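Local coordinates for KaiC domain-containing protein (Pyrococcus horikoshii, PDB 2ZTS) that binds ADP and magnesium in a P-loop site and is probably an ATP-binding, KaiC-like ATPase that assembles from six chains, at residues T66-A71 and V140-P145. Numbering follows the deposited sequence.
Sequences TLEERA and VIDSIP
The carboxylates of E68 and D142 lie in nearly parallel, offset planes, with the methylene CG of E68 over one face of the D142 carboxylate, 4.1 Å from OD2. The acidic oxygens stay further apart, OE2 of E68 being 4.6 Å from OD2 of D142. The chain of E68, bent at chi2 (-101°), turns its carboxylate toward S143 and brings OE2 tip to tip with OG; at 2.4 Å this hydrogen bond is modelled too short for its length to be trusted. T44 OG1 and T178 OG1 hold the D142 carboxylate, one at OD1 and the other at OD2. A water tilted out of the D142 carboxylate plane, on the side of E68 CG, donates to D142 OD1 (2.8 Å) and to OE2 of E69, and accepts from T66 OG1. D142 ends the parallel strand 138-142 beside strand 62-66, consistent with the Walker B aspartate of a P-loop ATPase; a bound magnesium ion lies about 4 Å from its side chain, a spacing consistent with contact through water. D142 O, the carbonyl oxygen of the cis peptide between D142 and S143, takes the L67 amide (3.2 Å, 155° at the hydrogen) and a CA-H of T66; S143 is the N-cap of helix 144-149. T66 OG1, anti to its own backbone N (chi1 172°), accepts from E69 N in an ST motif. F197 of a second subunit packs on E68 and P145.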
ATOM      1  N   THR C  66      -9.254  31.235   6.951  1.00 27.15           N
ATOM      2  CA  THR C  66      -8.050  30.472   7.091  1.00 28.33           C
ATOM      3  C   THR C  66      -7.821  29.832   8.455  1.00 29.55           C
ATOM      4  O   THR C  66      -7.966  30.460   9.478  1.00 29.03           O
ATOM      5  CB  THR C  66      -6.829  31.337   6.645  1.00 29.54           C
ATOM      6  OG1 THR C  66      -5.602  30.665   6.962  1.00 31.41           O
ATOM      7  CG2 THR C  66      -6.778  32.691   7.298  1.00 28.31           C
ATOM      8  N   LEU C  67      -7.490  28.545   8.451  1.00 30.50           N
ATOM      9  CA  LEU C  67      -7.039  27.844   9.656  1.00 30.96           C
ATOM     10  C   LEU C  67      -5.596  27.361   9.469  1.00 30.39           C
ATOM     11  O   LEU C  67      -5.039  26.643  10.293  1.00 31.01           O
ATOM     12  CB  LEU C  67      -8.038  26.679   9.930  1.00 31.67           C
ATOM     13  CG  LEU C  67      -9.158  26.762  10.990  1.00 33.61           C
ATOM     14  CD1 LEU C  67      -9.262  28.049  11.808  1.00 33.48           C
ATOM     15  CD2 LEU C  67     -10.482  26.396  10.410  1.00 35.45           C
ATOM     16  N   GLU C  68      -4.976  27.736   8.354  1.00 31.46           N
ATOM     17  CA  GLU C  68      -3.556  27.471   8.100  1.00 30.83           C
ATOM     18  C   GLU C  68      -2.644  28.538   8.731  1.00 31.29           C
ATOM     19  O   GLU C  68      -1.484  28.316   9.076  1.00 28.64           O
ATOM     20  CB  GLU C  68      -3.314  27.501   6.591  1.00 31.62           C
ATOM     21  CG  GLU C  68      -4.030  26.417   5.783  1.00 33.64           C
ATOM     22  CD  GLU C  68      -3.139  25.214   5.366  1.00 33.61           C
ATOM     23  OE1 GLU C  68      -1.881  25.371   5.334  1.00 35.24           O
ATOM     24  OE2 GLU C  68      -3.709  24.127   5.027  1.00 27.41           O
ATOM     25  N   GLU C  69      -3.140  29.752   8.830  1.00 31.29           N
ATOM     26  CA  GLU C  69      -2.298  30.807   9.381  1.00 32.77           C
ATOM     27  C   GLU C  69      -3.157  31.885  10.069  1.00 32.99           C
ATOM     28  O   GLU C  69      -4.389  31.819  10.040  1.00 33.01           O
ATOM     29  CB  GLU C  69      -1.431  31.383   8.250  1.00 33.07           C
ATOM     30  CG  GLU C  69      -2.200  32.035   7.132  1.00 35.32           C
ATOM     31  CD  GLU C  69      -1.344  32.335   5.914  1.00 38.65           C
ATOM     32  OE1 GLU C  69      -0.213  32.824   6.120  1.00 41.52           O
ATOM     33  OE2 GLU C  69      -1.810  32.062   4.766  1.00 37.10           O
ATOM     34  N   ARG C  70      -2.538  32.884  10.680  1.00 32.74           N
ATOM     35  CA  ARG C  70      -3.386  33.917  11.249  1.00 33.13           C
ATOM     36  C   ARG C  70      -3.595  35.088  10.250  1.00 30.45           C
ATOM     37  O   ARG C  70      -2.894  35.185   9.239  1.00 27.45           O
ATOM     38  CB  ARG C  70      -3.074  34.235  12.757  1.00 34.22           C
ATOM     39  CG  ARG C  70      -1.752  34.831  13.177  1.00 40.23           C
ATOM     40  CD  ARG C  70      -0.753  33.860  13.766  1.00 43.96           C
ATOM     41  NE  ARG C  70       0.017  34.424  14.858  1.00 47.41           N
ATOM     42  CZ  ARG C  70       1.191  35.039  14.777  1.00 49.11           C
ATOM     43  NH1 ARG C  70       1.834  35.237  13.621  1.00 48.26           N
ATOM     44  NH2 ARG C  70       1.737  35.465  15.911  1.00 52.41           N
ATOM     45  N   ALA C  71      -4.597  35.918  10.508  1.00 29.25           N
ATOM     46  CA  ALA C  71      -4.951  36.974   9.590  1.00 29.04           C
ATOM     47  C   ALA C  71      -3.779  37.857   9.338  1.00 29.39           C
ATOM     48  O   ALA C  71      -3.543  38.187   8.196  1.00 28.68           O
ATOM     49  CB  ALA C  71      -6.167  37.783  10.092  1.00 30.19           C
ATOM     50  N   VAL C 140     -13.418  31.740   0.433  1.00 24.03           N
ATOM     51  CA  VAL C 140     -12.285  30.796   0.399  1.00 24.80           C
ATOM     52  C   VAL C 140     -12.215  30.119   1.760  1.00 25.19           C
ATOM     53  O   VAL C 140     -12.377  30.785   2.766  1.00 26.17           O
ATOM     54  CB  VAL C 140     -10.960  31.530   0.141  1.00 25.06           C
ATOM     55  CG1 VAL C 140      -9.764  30.677   0.507  1.00 24.95           C
ATOM     56  CG2 VAL C 140     -10.869  31.953  -1.307  1.00 26.51           C
ATOM     57  N   ILE C 141     -12.018  28.805   1.775  1.00 25.05           N
ATOM     58  CA  ILE C 141     -11.670  28.068   2.971  1.00 25.53           C
ATOM     59  C   ILE C 141     -10.347  27.401   2.667  1.00 25.23           C
ATOM     60  O   ILE C 141     -10.257  26.464   1.880  1.00 23.84           O
ATOM     61  CB  ILE C 141     -12.771  27.054   3.359  1.00 26.06           C
ATOM     62  CG1 ILE C 141     -14.139  27.813   3.520  1.00 25.99           C
ATOM     63  CG2 ILE C 141     -12.360  26.263   4.612  1.00 28.04           C
ATOM     64  CD1 ILE C 141     -15.281  26.993   4.089  1.00 28.10           C
ATOM     65  N   ASP C 142      -9.312  27.973   3.251  1.00 24.14           N
ATOM     66  CA  ASP C 142      -7.964  27.470   3.187  1.00 24.76           C
ATOM     67  C   ASP C 142      -7.653  26.967   4.578  1.00 23.58           C
ATOM     68  O   ASP C 142      -7.326  27.745   5.400  1.00 22.68           O
ATOM     69  CB  ASP C 142      -7.046  28.622   2.810  1.00 24.98           C
ATOM     70  CG  ASP C 142      -5.680  28.171   2.388  1.00 27.01           C
ATOM     71  OD1 ASP C 142      -4.762  29.043   2.413  1.00 24.45           O
ATOM     72  OD2 ASP C 142      -5.458  26.994   1.954  1.00 26.73           O
ATOM     73  N   SER C 143      -7.749  25.674   4.870  1.00 23.40           N
ATOM     74  CA  SER C 143      -7.871  24.599   3.927  1.00 22.20           C
ATOM     75  C   SER C 143      -8.662  23.524   4.627  1.00 22.83           C
ATOM     76  O   SER C 143      -8.853  23.556   5.859  1.00 22.38           O
ATOM     77  CB  SER C 143      -6.472  24.059   3.630  1.00 21.52           C
ATOM     78  OG  SER C 143      -5.983  23.338   4.775  1.00 21.90           O
ATOM     79  N   ILE C 144      -9.152  22.564   3.850  1.00 22.32           N
ATOM     80  CA  ILE C 144      -9.782  21.404   4.441  1.00 22.45           C
ATOM     81  C   ILE C 144      -8.869  20.577   5.390  1.00 22.52           C
ATOM     82  O   ILE C 144      -9.304  20.170   6.445  1.00 21.43           O
ATOM     83  CB  ILE C 144     -10.434  20.549   3.327  1.00 23.26           C
ATOM     84  CG1 ILE C 144     -11.668  21.304   2.793  1.00 25.36           C
ATOM     85  CG2 ILE C 144     -10.846  19.207   3.826  1.00 21.46           C
ATOM     86  CD1 ILE C 144     -12.142  20.682   1.530  1.00 29.06           C
ATOM     87  N   PRO C 145      -7.645  20.264   5.025  1.00 23.12           N
ATOM     88  CA  PRO C 145      -6.770  19.566   6.001  1.00 23.64           C
ATOM     89  C   PRO C 145      -6.558  20.377   7.295  1.00 23.81           C
ATOM     90  O   PRO C 145      -6.422  19.768   8.314  1.00 23.29           O
ATOM     91  CB  PRO C 145      -5.436  19.435   5.261  1.00 23.43           C
ATOM     92  CG  PRO C 145      -5.765  19.561   3.828  1.00 23.08           C
ATOM     93  CD  PRO C 145      -6.987  20.465   3.716  1.00 23.47           C
TER
HETATM   94  O   HOH W   1      -4.124  30.759   4.548  1.00 26.29           O